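Local coordinates for uncharacterized protein (Bacteroides ovatus, PDB 4IPB) that is of unknown function but belongs to a PepSY-like family of putative beta-lactamase-inhibitor-like proteins, at residues A[54-59]-A[132-137]; A[84-89]-A[98-103]; A[110-115]-A[125-130]; A[29-34]-A[46-51]; A[17-22]-A[35-40]. All blocks are in the same frame, centred on the assembly; numbering follows the deposited sequence.

Contact 1: A[54-59]-A[132-137]; sequences MTLTDL and DILGPS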
# COMPACT_ATOMS: atom_id res chain seq x y z
N MSE A 54 5.09 -6.17 -5.91
CA MSE A 54 4.15 -5.02 -5.60
C MSE A 54 4.88 -3.87 -4.99
O MSE A 54 5.88 -4.04 -4.26
CB MSE A 54 2.92 -5.44 -4.77
CG MSE A 54 3.26 -5.94 -3.42
SE MSE A 54 1.59 -6.36 -2.41
CE MSE A 54 2.39 -6.72 -0.77
N THR A 55 4.30 -2.66 -5.19
CA THR A 55 4.75 -1.51 -4.51
C THR A 55 3.55 -0.83 -3.87
O THR A 55 2.52 -0.64 -4.53
CB THR A 55 5.40 -0.54 -5.51
OG1 THR A 55 6.62 -1.11 -6.00
CG2 THR A 55 5.70 0.81 -4.85
N LEU A 56 3.73 -0.44 -2.63
CA LEU A 56 2.72 0.30 -1.87
C LEU A 56 3.28 1.67 -1.53
O LEU A 56 4.36 1.80 -0.90
CB LEU A 56 2.31 -0.44 -0.63
CG LEU A 56 1.65 -1.77 -0.89
CD1 LEU A 56 2.62 -2.93 -1.02
CD2 LEU A 56 0.64 -2.09 0.19
N THR A 57 2.56 2.72 -1.95
CA THR A 57 2.99 4.08 -1.73
C THR A 57 1.98 4.77 -0.81
O THR A 57 0.78 4.74 -1.07
CB THR A 57 3.07 4.91 -3.02
OG1 THR A 57 3.96 4.26 -3.97
CG2 THR A 57 3.59 6.30 -2.78
N ASP A 58 2.48 5.36 0.26
CA ASP A 58 1.63 6.04 1.22
C ASP A 58 1.33 7.45 0.74
O ASP A 58 2.19 8.35 0.84
CB ASP A 58 2.36 6.16 2.55
CG ASP A 58 2.70 4.79 3.18
OD1 ASP A 58 2.04 3.80 2.91
OD2 ASP A 58 3.64 4.74 4.01
N LEU A 59 0.12 7.64 0.24
CA LEU A 59 -0.34 8.93 -0.26
C LEU A 59 -0.92 9.83 0.83
O LEU A 59 -1.01 11.03 0.62
CB LEU A 59 -1.38 8.71 -1.35
CG LEU A 59 -0.95 7.93 -2.61
CD1 LEU A 59 -2.10 7.80 -3.60
CD2 LEU A 59 0.22 8.59 -3.27
N ASP A 132 -0.53 -5.90 10.54
CA ASP A 132 0.02 -6.36 9.27
C ASP A 132 -1.11 -6.33 8.23
O ASP A 132 -1.47 -7.37 7.65
CB ASP A 132 0.60 -7.80 9.42
CG ASP A 132 1.14 -8.37 8.13
OD1 ASP A 132 1.32 -7.60 7.15
OD2 ASP A 132 1.39 -9.59 8.11
N ILE A 133 -1.62 -5.14 7.94
CA ILE A 133 -2.79 -5.06 7.06
C ILE A 133 -2.50 -4.66 5.61
O ILE A 133 -3.45 -4.47 4.83
CB ILE A 133 -3.85 -4.13 7.63
CG1 ILE A 133 -3.34 -2.73 7.83
CG2 ILE A 133 -4.36 -4.72 8.94
CD1 ILE A 133 -4.37 -1.74 8.34
N LEU A 134 -1.23 -4.51 5.25
CA LEU A 134 -0.89 -4.22 3.87
C LEU A 134 0.22 -5.14 3.32
O LEU A 134 1.01 -4.73 2.48
CB LEU A 134 -0.45 -2.76 3.79
CG LEU A 134 -1.56 -1.68 3.91
CD1 LEU A 134 -0.88 -0.33 4.09
CD2 LEU A 134 -2.58 -1.71 2.78
N GLY A 135 0.27 -6.37 3.79
CA GLY A 135 1.28 -7.36 3.33
C GLY A 135 0.85 -8.39 2.31
O GLY A 135 -0.27 -8.33 1.77
N PRO A 136 1.74 -9.35 2.01
CA PRO A 136 1.42 -10.42 1.07
C PRO A 136 0.09 -11.11 1.36
O PRO A 136 -0.66 -11.41 0.41
CB PRO A 136 2.59 -11.38 1.27
CG PRO A 136 3.71 -10.44 1.47
CD PRO A 136 3.16 -9.40 2.40
N SER A 137 -0.22 -11.33 2.62
CA SER A 137 -1.48 -12.05 2.93
C SER A 137 -2.71 -11.27 2.49
O SER A 137 -3.78 -11.87 2.23
CB SER A 137 -1.56 -12.43 4.40
OG SER A 137 -1.80 -11.32 5.23
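Leu56 and Leu134 cross obliquely, and on the strand side a single methyl makes the touch: CD2 of Leu56 lies 3.8 Å from CB of Leu134. The same methyl rests against the backbone, 3.5 Å from the carbonyl O of Leu134, while Leu134 CD2 adds a looser contact at 4.1 Å from Leu56 CD2. Met54, a selenomethionine two residues earlier on the same face of the strand, reaches further. Its CG sits between the backbone N and the carbonyl carbon (chi1 63°), and the chain runs extended from there. The terminal CE is carried to the link between Gly135 and Pro136, 3.8 Å from Gly135 C and 3.9 Å from Pro136 N, with Pro136 CD slightly beyond at 4.2 Å. Gly135 is the N-cap residue of helix 136-139, so the methyl abuts the start of that helix. The segments meet by van der Waals packing, partly side chain to side chain, partly methyl to backbone. Phe139, from the same helix, touches Met54, Leu56 and Leu134, and Trp45 flanks Met54 and Pro136. The contact exemplifies a C-terminal segment laid over one face of an antiparallel sheet, here the eight-stranded sheet of a protein assigned to a putative beta-lactamase-inhibitor-like, PepSY-like family.

Contact 2: A[84-89]-A[98-103]; sequences DNVTMV and IVIKVG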
# COMPACT_ATOMS: atom_id res chain seq x y z
N ASP A 84 -7.56 8.09 7.74
CA ASP A 84 -6.30 7.86 8.44
C ASP A 84 -5.11 7.67 7.51
O ASP A 84 -3.99 8.10 7.85
CB ASP A 84 -6.36 6.63 9.33
CG ASP A 84 -7.29 6.81 10.53
OD1 ASP A 84 -7.78 7.94 10.81
OD2 ASP A 84 -7.52 5.79 11.21
N ASN A 85 -5.35 7.02 6.39
CA ASN A 85 -4.30 6.77 5.43
C ASN A 85 -4.88 6.46 4.06
O ASN A 85 -6.05 6.11 3.91
CB ASN A 85 -3.41 5.65 5.97
CG ASN A 85 -2.09 5.51 5.21
OD1 ASN A 85 -1.59 6.45 4.57
ND2 ASN A 85 -1.49 4.32 5.33
N VAL A 86 -4.05 6.66 3.05
CA VAL A 86 -4.39 6.39 1.66
C VAL A 86 -3.15 5.71 1.08
O VAL A 86 -2.08 6.30 1.15
CB VAL A 86 -4.73 7.69 0.90
CG1 VAL A 86 -5.08 7.40 -0.57
CG2 VAL A 86 -5.84 8.47 1.60
N THR A 87 -3.33 4.51 0.52
CA THR A 87 -2.22 3.74 -0.01
C THR A 87 -2.49 3.39 -1.47
O THR A 87 -3.57 2.81 -1.81
CB THR A 87 -1.98 2.46 0.79
OG1 THR A 87 -1.88 2.80 2.16
CG2 THR A 87 -0.73 1.74 0.33
N MSE A 88 -1.54 3.64 -2.35
CA MSE A 88 -1.64 3.18 -3.73
C MSE A 88 -0.87 1.88 -3.85
O MSE A 88 0.28 1.82 -3.38
CB MSE A 88 -1.07 4.23 -4.66
CG MSE A 88 -0.96 3.79 -6.13
SE MSE A 88 -2.70 3.45 -6.96
CE MSE A 88 -3.20 5.34 -7.21
N VAL A 89 -1.48 0.86 -4.39
CA VAL A 89 -0.90 -0.51 -4.48
C VAL A 89 -0.78 -0.84 -5.94
O VAL A 89 -1.78 -0.83 -6.66
CB VAL A 89 -1.70 -1.58 -3.71
CG1 VAL A 89 -0.92 -2.88 -3.67
CG2 VAL A 89 -2.04 -1.13 -2.32
N ILE A 98 -6.46 1.21 -4.72
CA ILE A 98 -6.32 2.28 -3.78
C ILE A 98 -6.98 1.86 -2.47
O ILE A 98 -8.14 1.49 -2.44
CB ILE A 98 -7.00 3.57 -4.29
CG1 ILE A 98 -6.33 4.12 -5.54
CG2 ILE A 98 -6.91 4.64 -3.19
CD1 ILE A 98 -6.81 3.51 -6.83
N VAL A 99 -6.22 1.88 -1.39
CA VAL A 99 -6.72 1.44 -0.09
C VAL A 99 -6.83 2.68 0.75
O VAL A 99 -5.83 3.37 1.03
CB VAL A 99 -5.83 0.38 0.59
CG1 VAL A 99 -6.47 -0.03 1.88
CG2 VAL A 99 -5.66 -0.83 -0.31
N ILE A 100 -8.06 2.97 1.17
CA ILE A 100 -8.30 4.12 2.07
C ILE A 100 -8.67 3.57 3.42
O ILE A 100 -9.63 2.81 3.52
CB ILE A 100 -9.40 5.04 1.54
CG1 ILE A 100 -9.11 5.43 0.08
CG2 ILE A 100 -9.55 6.25 2.47
CD1 ILE A 100 -10.19 6.29 -0.55
N LYS A 101 -7.90 3.93 4.45
CA LYS A 101 -8.20 3.52 5.81
C LYS A 101 -8.97 4.64 6.49
O LYS A 101 -8.51 5.79 6.56
CB LYS A 101 -6.94 3.21 6.60
CG LYS A 101 -7.22 2.59 7.95
CD LYS A 101 -5.94 2.29 8.67
CE LYS A 101 -6.22 1.69 10.02
NZ LYS A 101 -5.02 1.72 10.90
N VAL A 102 -10.17 4.30 6.97
CA VAL A 102 -11.03 5.28 7.60
C VAL A 102 -11.43 4.89 9.01
O VAL A 102 -11.41 3.68 9.39
CB VAL A 102 -12.31 5.50 6.79
CG1 VAL A 102 -11.96 6.07 5.44
CG2 VAL A 102 -13.10 4.21 6.61
N GLY A 103 -11.74 5.91 9.79
CA GLY A 103 -12.20 5.77 11.17
C GLY A 103 -13.20 6.91 11.46
O GLY A 103 -13.59 7.69 10.61
O HOH W 1 -5.17 4.48 11.76
O HOH W 2 -4.31 2.85 3.44
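Met88, a selenomethionine, meets Ile98 through a chain bent twice: CG leaves anti to the backbone N, then chi2 (65°) turns SE and chi3 (76°) turns CE toward the neighbouring strand. CE ends 3.8 Å from Ile98 CG1 and SE 4.0 Å from the same carbon, the two side chains crossing at a slant. On the other face of the sheet Val89 and Val99 each hold CG2 beside the backbone N, which brings these methyls to 4.2 Å from one another.

Beneath the side chains runs an antiparallel hairpin pairing of strands 82-90 and 97-104, regular at Thr87 and Val99 but interrupted farther along. Thr87 and Val99 form a hydrogen-bonded pair, and Val99 N donates to Thr87 O at 2.8 Å in an almost straight bond (173°). Beyond them, Lys101 N donates to Asn85 O, while Lys101 O accepts from Asp84 N at 2.8 Å and, weakly, from Asn85 N at 3.4 Å. Two residues of one strand thus face one of the other, a classic beta bulge.

A water donates to Val99 O and lies 2.7 Å from Thr87 OG1. Lys101 runs fully extended, and a second water bridges its NZ to Asp84 OD2; the two charged atoms themselves stand 4.8 Å apart, and the carboxylate has its salt bridge with Lys110. Val86, Ile98 and Ile100 share the face of Met88, where Ile98 packs on Val69 and Ile100 on Phe73 of helix 67-75, whereas Thr87 on the other face touches Leu134.

Contact 3: A[110-115]-A[125-130]; sequences KYQLFY and RNVSDM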
# COMPACT_ATOMS: atom_id res chain seq x y z
N LYS A 110 -12.13 0.92 12.66
CA LYS A 110 -11.37 1.29 11.48
C LYS A 110 -11.71 0.30 10.35
O LYS A 110 -11.79 -0.92 10.60
CB LYS A 110 -9.86 1.16 11.71
CG LYS A 110 -9.28 1.84 12.93
CD LYS A 110 -9.08 3.29 12.66
CE LYS A 110 -8.49 3.99 13.88
NZ LYS A 110 -8.75 5.44 13.73
N TYR A 111 -11.92 0.81 9.13
CA TYR A 111 -12.08 -0.02 7.95
C TYR A 111 -11.06 0.33 6.88
O TYR A 111 -10.69 1.49 6.76
CB TYR A 111 -13.46 0.15 7.31
CG TYR A 111 -14.61 -0.23 8.21
CD1 TYR A 111 -14.85 -1.57 8.51
CD2 TYR A 111 -15.51 0.72 8.65
CE1 TYR A 111 -15.89 -1.92 9.35
CE2 TYR A 111 -16.58 0.36 9.46
CZ TYR A 111 -16.74 -0.95 9.81
OH TYR A 111 -17.82 -1.21 10.63
N GLN A 112 -10.60 -0.68 6.16
CA GLN A 112 -9.92 -0.49 4.89
C GLN A 112 -10.92 -0.59 3.76
O GLN A 112 -11.71 -1.56 3.72
CB GLN A 112 -8.84 -1.54 4.60
CG GLN A 112 -7.58 -1.36 5.40
CD GLN A 112 -6.61 -2.49 5.13
OE1 GLN A 112 -7.00 -3.64 5.13
NE2 GLN A 112 -5.34 -2.17 4.87
N LEU A 113 -10.87 0.39 2.88
CA LEU A 113 -11.74 0.48 1.71
C LEU A 113 -10.85 0.24 0.52
O LEU A 113 -9.85 0.91 0.37
CB LEU A 113 -12.37 1.88 1.62
CG LEU A 113 -12.98 2.50 2.86
CD1 LEU A 113 -13.52 3.89 2.56
CD2 LEU A 113 -13.99 1.57 3.43
N PHE A 114 -11.18 -0.74 -0.32
CA PHE A 114 -10.40 -1.13 -1.53
C PHE A 114 -11.11 -0.65 -2.79
O PHE A 114 -12.17 -1.22 -3.18
CB PHE A 114 -10.25 -2.64 -1.56
CG PHE A 114 -9.45 -3.20 -0.38
CD1 PHE A 114 -10.04 -3.36 0.85
CD2 PHE A 114 -8.16 -3.69 -0.58
CE1 PHE A 114 -9.32 -3.90 1.92
CE2 PHE A 114 -7.46 -4.25 0.46
CZ PHE A 114 -8.03 -4.33 1.74
N TYR A 115 -10.54 0.39 -3.41
CA TYR A 115 -11.08 1.00 -4.59
C TYR A 115 -10.25 0.65 -5.84
O TYR A 115 -9.02 0.62 -5.78
CB TYR A 115 -11.08 2.55 -4.49
CG TYR A 115 -12.18 3.10 -3.62
CD1 TYR A 115 -13.40 3.39 -4.17
CD2 TYR A 115 -11.97 3.38 -2.26
CE1 TYR A 115 -14.44 3.89 -3.40
CE2 TYR A 115 -13.01 3.88 -1.47
CZ TYR A 115 -14.21 4.14 -2.05
OH TYR A 115 -15.27 4.63 -1.31
N ARG A 125 -12.82 -4.07 4.79
CA ARG A 125 -12.40 -4.97 5.82
C ARG A 125 -12.28 -4.19 7.12
O ARG A 125 -11.67 -3.15 7.12
CB ARG A 125 -10.99 -5.50 5.45
CG ARG A 125 -10.43 -6.50 6.38
CD ARG A 125 -9.22 -7.20 5.77
NE ARG A 125 -8.02 -6.35 5.59
CZ ARG A 125 -6.83 -6.88 5.31
NH1 ARG A 125 -6.75 -8.19 5.16
NH2 ARG A 125 -5.75 -6.12 5.19
N ASN A 126 -12.78 -4.75 8.21
CA ASN A 126 -12.60 -4.20 9.56
C ASN A 126 -11.16 -4.48 9.98
O ASN A 126 -10.73 -5.66 9.98
CB ASN A 126 -13.58 -4.86 10.51
CG ASN A 126 -13.62 -4.21 11.87
OD1 ASN A 126 -12.59 -3.84 12.39
ND2 ASN A 126 -14.79 -4.09 12.44
N VAL A 127 -10.41 -3.43 10.34
CA VAL A 127 -9.03 -3.61 10.71
C VAL A 127 -8.78 -3.04 12.09
O VAL A 127 -7.64 -2.69 12.40
CB VAL A 127 -8.02 -3.05 9.70
CG1 VAL A 127 -8.13 -3.81 8.40
CG2 VAL A 127 -8.29 -1.59 9.43
N SER A 128 -9.84 -2.93 12.88
CA SER A 128 -9.80 -2.32 14.19
C SER A 128 -8.77 -3.07 15.06
O SER A 128 -7.99 -2.44 15.79
CB SER A 128 -11.18 -2.38 14.86
OG SER A 128 -12.17 -1.67 14.11
N ASP A 129 -8.75 -4.41 14.97
CA ASP A 129 -7.84 -5.29 15.79
C ASP A 129 -6.90 -6.14 14.96
O ASP A 129 -6.47 -7.22 15.40
CB ASP A 129 -8.63 -6.25 16.70
CG ASP A 129 -9.83 -5.59 17.33
OD1 ASP A 129 -9.68 -4.95 18.40
OD2 ASP A 129 -10.91 -5.69 16.72
N MSE A 130 -6.58 -5.66 13.76
CA MSE A 130 -5.73 -6.39 12.87
C MSE A 130 -4.37 -5.72 12.81
O MSE A 130 -4.24 -4.50 12.92
CB MSE A 130 -6.30 -6.40 11.48
CG MSE A 130 -7.33 -7.46 11.21
SE MSE A 130 -7.39 -7.66 9.23
CE MSE A 130 -5.72 -8.65 8.85
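The guanidinium of Arg125 and the side-chain amide of Gln112 lie nearly coplanar, 3° apart, with Gln112 OE1 at the guanidinium edge. That oxygen is gripped side-on by two nitrogens: NH2 of Arg125 approaches on a lone pair at 2.8 Å, and NE of Arg125 comes in nearly along the C=O axis at 2.9 Å. Phe114 CZ lies over one guanidinium face, and SE of the selenomethionine Met130 stands 3.8 Å above the other, toward the rim. The guanidinium is thus held in its plane by Gln112 and flanked on its two faces by Phe114 and Met130. The Tyr111 ring has Arg125 O at its edge, and its CD1 comes within 3.6 Å of Asn126 CA; ring and Asn126 amide planes stand 73° apart.

Two backbone bonds tie Gln112 to Arg125. Beside the Tyr111-Asn126 pair, Val127 N donates to Lys110 O at 2.9 Å, from above the carbonyl plane, the last backbone bond between the segments. Asn126 starts an Asx turn: its OD1 accepts both Ser128 N and Ser128 OG, the latter at 2.8 Å, and Ser128 OG in turn accepts Lys110 N at 3.0 Å.

The hairpin of strands 107-115 and 121-126 ends the sheet, 121-126 being an outermost strand of the chain. Gln112 NE2 bonds to Ile133 O and Arg125 NH2 to Thr138 OG1 of helix 136-139, while on the inner side strand 107-115 pairs with strand 97-104.

Contact 4: A[29-34]-A[46-51]; sequences GYYCAN and FNVRGQ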
# COMPACT_ATOMS: atom_id res chain seq x y z
N GLY A 29 7.65 -15.36 2.71
CA GLY A 29 8.60 -15.67 1.65
C GLY A 29 8.93 -14.57 0.68
O GLY A 29 9.69 -14.78 -0.30
N TYR A 30 8.35 -13.38 0.91
CA TYR A 30 8.60 -12.22 0.04
C TYR A 30 9.48 -11.22 0.85
O TYR A 30 9.45 -11.23 2.10
CB TYR A 30 7.27 -11.56 -0.33
CG TYR A 30 6.36 -12.41 -1.16
CD1 TYR A 30 6.55 -12.52 -2.50
CD2 TYR A 30 5.34 -13.12 -0.58
CE1 TYR A 30 5.71 -13.31 -3.32
CE2 TYR A 30 4.50 -13.91 -1.36
CZ TYR A 30 4.69 -13.98 -2.72
OH TYR A 30 3.87 -14.77 -3.49
N TYR A 31 10.25 -10.40 0.18
CA TYR A 31 11.17 -9.43 0.79
C TYR A 31 10.62 -8.02 0.58
O TYR A 31 10.16 -7.72 -0.57
CB TYR A 31 12.56 -9.51 0.09
CG TYR A 31 13.14 -10.87 0.24
CD1 TYR A 31 12.81 -11.90 -0.66
CD2 TYR A 31 13.89 -11.19 1.34
CE1 TYR A 31 13.28 -13.20 -0.49
CE2 TYR A 31 14.36 -12.47 1.51
CZ TYR A 31 14.05 -13.46 0.59
OH TYR A 31 14.50 -14.77 0.78
N CYS A 32 10.69 -7.19 1.60
CA CYS A 32 10.10 -5.85 1.57
C CYS A 32 11.17 -4.82 1.85
O CYS A 32 11.86 -4.93 2.88
CB CYS A 32 9.02 -5.74 2.62
SG CYS A 32 8.29 -4.09 2.75
N ALA A 33 11.28 -3.83 0.97
CA ALA A 33 12.13 -2.67 1.12
C ALA A 33 11.27 -1.45 1.52
O ALA A 33 10.35 -1.07 0.75
CB ALA A 33 12.84 -2.36 -0.19
N ASN A 34 11.55 -0.89 2.70
CA ASN A 34 10.84 0.28 3.21
C ASN A 34 11.74 1.47 3.15
O ASN A 34 12.87 1.41 3.71
CB ASN A 34 10.37 0.03 4.65
CG ASN A 34 9.77 1.26 5.29
OD1 ASN A 34 10.49 2.08 5.86
ND2 ASN A 34 8.51 1.48 5.07
N PHE A 46 9.45 -8.07 -3.23
CA PHE A 46 10.08 -8.94 -4.23
C PHE A 46 9.95 -10.40 -3.83
O PHE A 46 9.82 -10.70 -2.64
CB PHE A 46 11.61 -8.66 -4.32
CG PHE A 46 11.94 -7.24 -4.66
CD1 PHE A 46 11.92 -6.24 -3.72
CD2 PHE A 46 12.16 -6.90 -5.98
CE1 PHE A 46 12.16 -4.90 -4.10
CE2 PHE A 46 12.43 -5.58 -6.35
CZ PHE A 46 12.41 -4.58 -5.41
N ASN A 47 9.97 -11.28 -4.82
CA ASN A 47 10.03 -12.71 -4.57
C ASN A 47 11.49 -13.19 -4.55
O ASN A 47 12.44 -12.41 -4.75
CB ASN A 47 9.14 -13.49 -5.54
CG ASN A 47 9.70 -13.53 -6.94
OD1 ASN A 47 10.89 -13.27 -7.19
ND2 ASN A 47 8.81 -13.79 -7.89
N VAL A 48 11.67 -14.48 -4.20
CA VAL A 48 12.99 -15.06 -4.06
C VAL A 48 13.80 -15.12 -5.37
O VAL A 48 15.03 -15.28 -5.30
CB VAL A 48 12.85 -16.45 -3.42
CG1 VAL A 48 12.27 -17.42 -4.42
CG2 VAL A 48 14.18 -16.95 -2.85
N ARG A 49 13.13 -14.94 -6.51
CA ARG A 49 13.79 -14.88 -7.80
C ARG A 49 14.26 -13.44 -8.08
O ARG A 49 14.79 -13.16 -9.15
CB ARG A 49 12.84 -15.25 -8.93
CG ARG A 49 11.99 -16.49 -8.78
CD ARG A 49 12.68 -17.73 -9.14
NE ARG A 49 13.08 -17.91 -10.56
CZ ARG A 49 13.88 -18.90 -10.91
NH1 ARG A 49 14.32 -19.75 -9.97
NH2 ARG A 49 14.28 -19.04 -12.17
N GLY A 50 14.08 -12.54 -7.11
CA GLY A 50 14.45 -11.16 -7.31
C GLY A 50 13.47 -10.38 -8.19
O GLY A 50 13.81 -9.31 -8.68
N GLN A 51 12.28 -10.89 -8.41
CA GLN A 51 11.30 -10.24 -9.24
C GLN A 51 10.38 -9.37 -8.36
O GLN A 51 9.92 -9.78 -7.31
CB GLN A 51 10.41 -11.27 -9.96
CG GLN A 51 11.20 -12.20 -10.86
CD GLN A 51 10.46 -13.42 -11.37
OE1 GLN A 51 9.65 -14.04 -10.70
NE2 GLN A 51 10.78 -13.79 -12.62
O HOH W 3 9.36 -15.57 -2.92
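Phe46 O is the hub where Tyr30 and Tyr31 meet the other segment. Tyr31 N donates to it at 2.9 Å, and the oxygen also lies at the edge of both tyrosine rings, 3.5 Å from Tyr30 CB. In return Phe46 N donates to Tyr31 O at 2.8 Å, making Tyr31 and Phe46 an antiparallel hydrogen-bonded pair. Beyond it the rings take over: Tyr30 CE1 approaches Asn47 CB at 4.1 Å, and Val48 CA sits at the edge of the Tyr31 ring, 4.0 Å from CE1. A water accepts from Val48 N and donates to Gly29 O, bridging the two backbones where they diverge.

This is the open end of the hairpin formed by strands 30-37 and 40-46, at the point where the chain swings through a type I turn, Asn47 to Gly50, toward strand 52-58.

Asn47 holds that turn together. Its CG lies between the backbone N and the carbonyl carbon (chi1 72°), and the amide beyond it bonds to Gln51: OD1 accepts Gln51 N at 3.0 Å, from above the amide plane, and weakly Arg49 N. Asn47 ND2 donates to Gln51 OE1 at 2.9 Å, on a lone pair and nearly straight (173°). Backbone bonds from Asn47 N to Gln51 O and from Gly50 N to Asn47 O complete the loop.

Farther out, helix 6-15 backs the segment: Phe46 packs on Val8, Thr11 and Phe12, and Gly50 O accepts from Thr11 OG1. Tyr30 instead leans on Trp45 and Leu140.

Contact 5: A[17-22]-A[35-40]; sequences PKANGV and FAMNGF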
# COMPACT_ATOMS: atom_id res chain seq x y z
N PRO A 17 17.46 3.60 -7.79
CA PRO A 17 18.92 3.76 -7.67
C PRO A 17 19.34 4.79 -6.62
O PRO A 17 20.45 4.70 -6.07
CB PRO A 17 19.34 4.19 -9.09
CG PRO A 17 18.11 4.67 -9.75
CD PRO A 17 17.03 3.78 -9.19
N LYS A 18 18.47 5.75 -6.33
CA LYS A 18 18.82 6.83 -5.39
C LYS A 18 18.26 6.63 -3.98
O LYS A 18 18.51 7.46 -3.09
CB LYS A 18 18.35 8.17 -5.95
CG LYS A 18 18.93 8.47 -7.32
CD LYS A 18 20.44 8.17 -7.36
CE LYS A 18 21.20 9.18 -8.18
NZ LYS A 18 20.64 9.48 -9.52
N ALA A 19 17.54 5.55 -3.75
CA ALA A 19 17.01 5.30 -2.41
C ALA A 19 18.14 5.13 -1.41
O ALA A 19 19.15 4.54 -1.73
CB ALA A 19 16.19 4.02 -2.41
N ASN A 20 17.93 5.68 -0.22
CA ASN A 20 18.80 5.48 0.94
C ASN A 20 17.95 5.21 2.16
O ASN A 20 16.73 5.34 2.13
CB ASN A 20 19.72 6.69 1.17
CG ASN A 20 18.98 8.03 1.28
OD1 ASN A 20 17.82 8.12 1.71
ND2 ASN A 20 19.68 9.10 0.93
N GLY A 21 18.60 4.80 3.22
CA GLY A 21 17.92 4.50 4.46
C GLY A 21 16.91 3.38 4.34
O GLY A 21 15.85 3.40 5.02
N VAL A 22 17.21 2.40 3.49
CA VAL A 22 16.24 1.34 3.19
C VAL A 22 16.29 0.31 4.31
O VAL A 22 17.39 -0.17 4.68
CB VAL A 22 16.58 0.64 1.88
CG1 VAL A 22 15.56 -0.43 1.51
CG2 VAL A 22 16.70 1.67 0.79
N PHE A 35 11.25 2.59 2.61
CA PHE A 35 12.08 3.81 2.43
C PHE A 35 11.22 4.99 1.98
O PHE A 35 10.08 4.79 1.58
CB PHE A 35 13.16 3.59 1.35
CG PHE A 35 12.63 3.25 0.00
CD1 PHE A 35 12.12 1.98 -0.26
CD2 PHE A 35 12.64 4.15 -1.04
CE1 PHE A 35 11.66 1.63 -1.49
CE2 PHE A 35 12.15 3.79 -2.30
CZ PHE A 35 11.63 2.55 -2.49
N ALA A 36 11.82 6.19 1.93
CA ALA A 36 11.13 7.38 1.43
C ALA A 36 11.70 7.81 0.08
O ALA A 36 12.90 7.72 -0.14
CB ALA A 36 11.30 8.52 2.44
N MSE A 37 10.85 8.27 -0.82
CA MSE A 37 11.29 8.63 -2.19
C MSE A 37 10.44 9.80 -2.64
O MSE A 37 9.20 9.69 -2.68
CB MSE A 37 11.11 7.40 -3.11
CG MSE A 37 11.42 7.54 -4.62
SE MSE A 37 13.24 8.13 -4.98
CE MSE A 37 14.28 6.79 -4.06
N ASN A 38 11.10 10.92 -2.96
CA ASN A 38 10.44 12.16 -3.46
C ASN A 38 9.23 12.54 -2.62
O ASN A 38 8.15 12.81 -3.16
CB ASN A 38 10.00 11.99 -4.92
CG ASN A 38 11.14 11.57 -5.83
OD1 ASN A 38 12.20 12.19 -5.83
ND2 ASN A 38 10.93 10.50 -6.60
N GLY A 39 9.40 12.50 -1.31
CA GLY A 39 8.35 12.87 -0.38
C GLY A 39 7.33 11.82 0.05
O GLY A 39 6.46 12.13 0.84
N PHE A 40 7.43 10.58 -0.44
CA PHE A 40 6.45 9.54 -0.10
C PHE A 40 7.11 8.29 0.48
O PHE A 40 8.18 7.90 0.01
CB PHE A 40 5.63 9.09 -1.34
CG PHE A 40 4.81 10.19 -1.98
CD1 PHE A 40 3.54 10.48 -1.53
CD2 PHE A 40 5.36 10.98 -2.99
CE1 PHE A 40 2.79 11.51 -2.09
CE2 PHE A 40 4.62 12.02 -3.56
CZ PHE A 40 3.33 12.27 -3.12
O HOH W 4 14.34 6.44 3.19
O HOH W 5 15.56 7.36 0.07
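Phe35 runs beside Val22 and past Ala19, its side chain pointing the same way as that of Val22. CB comes first, 4.1 Å from Val22 CG2 and equally far from Asn20 O. CG is held between the backbone N and the carbonyl carbon (chi1 59°), which starts the ring toward the loop. Farther out CD2 reaches Ala19 CB at 3.8 Å and CE2 comes to 4.0 Å from the same methyl, which approaches the ring at a slant. Phe12 of helix 6-15 and Tyr16 just after it meet this ring edge-to-face.

Ala19 is also reached from another quarter. Met37, a selenomethionine bent at chi2 and chi3, brings CE to 3.7 Å from Ala19 CB and 3.5 Å from Ala19 N. Past Met37 the strand reverses into strand 40-46 through a type I' turn, common in two-residue beta hairpins. Between the backbones two waters stand in for direct pairing: one accepts from Ala36 N and donates to Asn20 O, and the other links Asn20 N to Ala36 O. The contact is plain packing in which the loop after helix 6-15 lies on the end of strand 30-37, joining the helix to the antiparallel sheet near its outermost strand 23-27.

From the N terminus, contact 5 opens in the loop after helix 6-15 and contact 4 opens before contact 5 closes; their segments alternate, so the two loops cross, sharing strand 30-37 and touching through Ala33 and Val22. Contact 1 then opens on strand 52-58 and closes only near the C terminus. Nested within its loop, one after the other, lie contacts 2 and 3, each closing a hairpin. Strands 52-58 and 82-90 join contact 1 to contact 2, strands 97-104 and 107-115 join contact 2 to contact 3, and the C-terminal segment returns to meet contact 3. Contacts 3 and 4 lie about 25 Å apart, centre to centre, on opposite sides of the chain's centre.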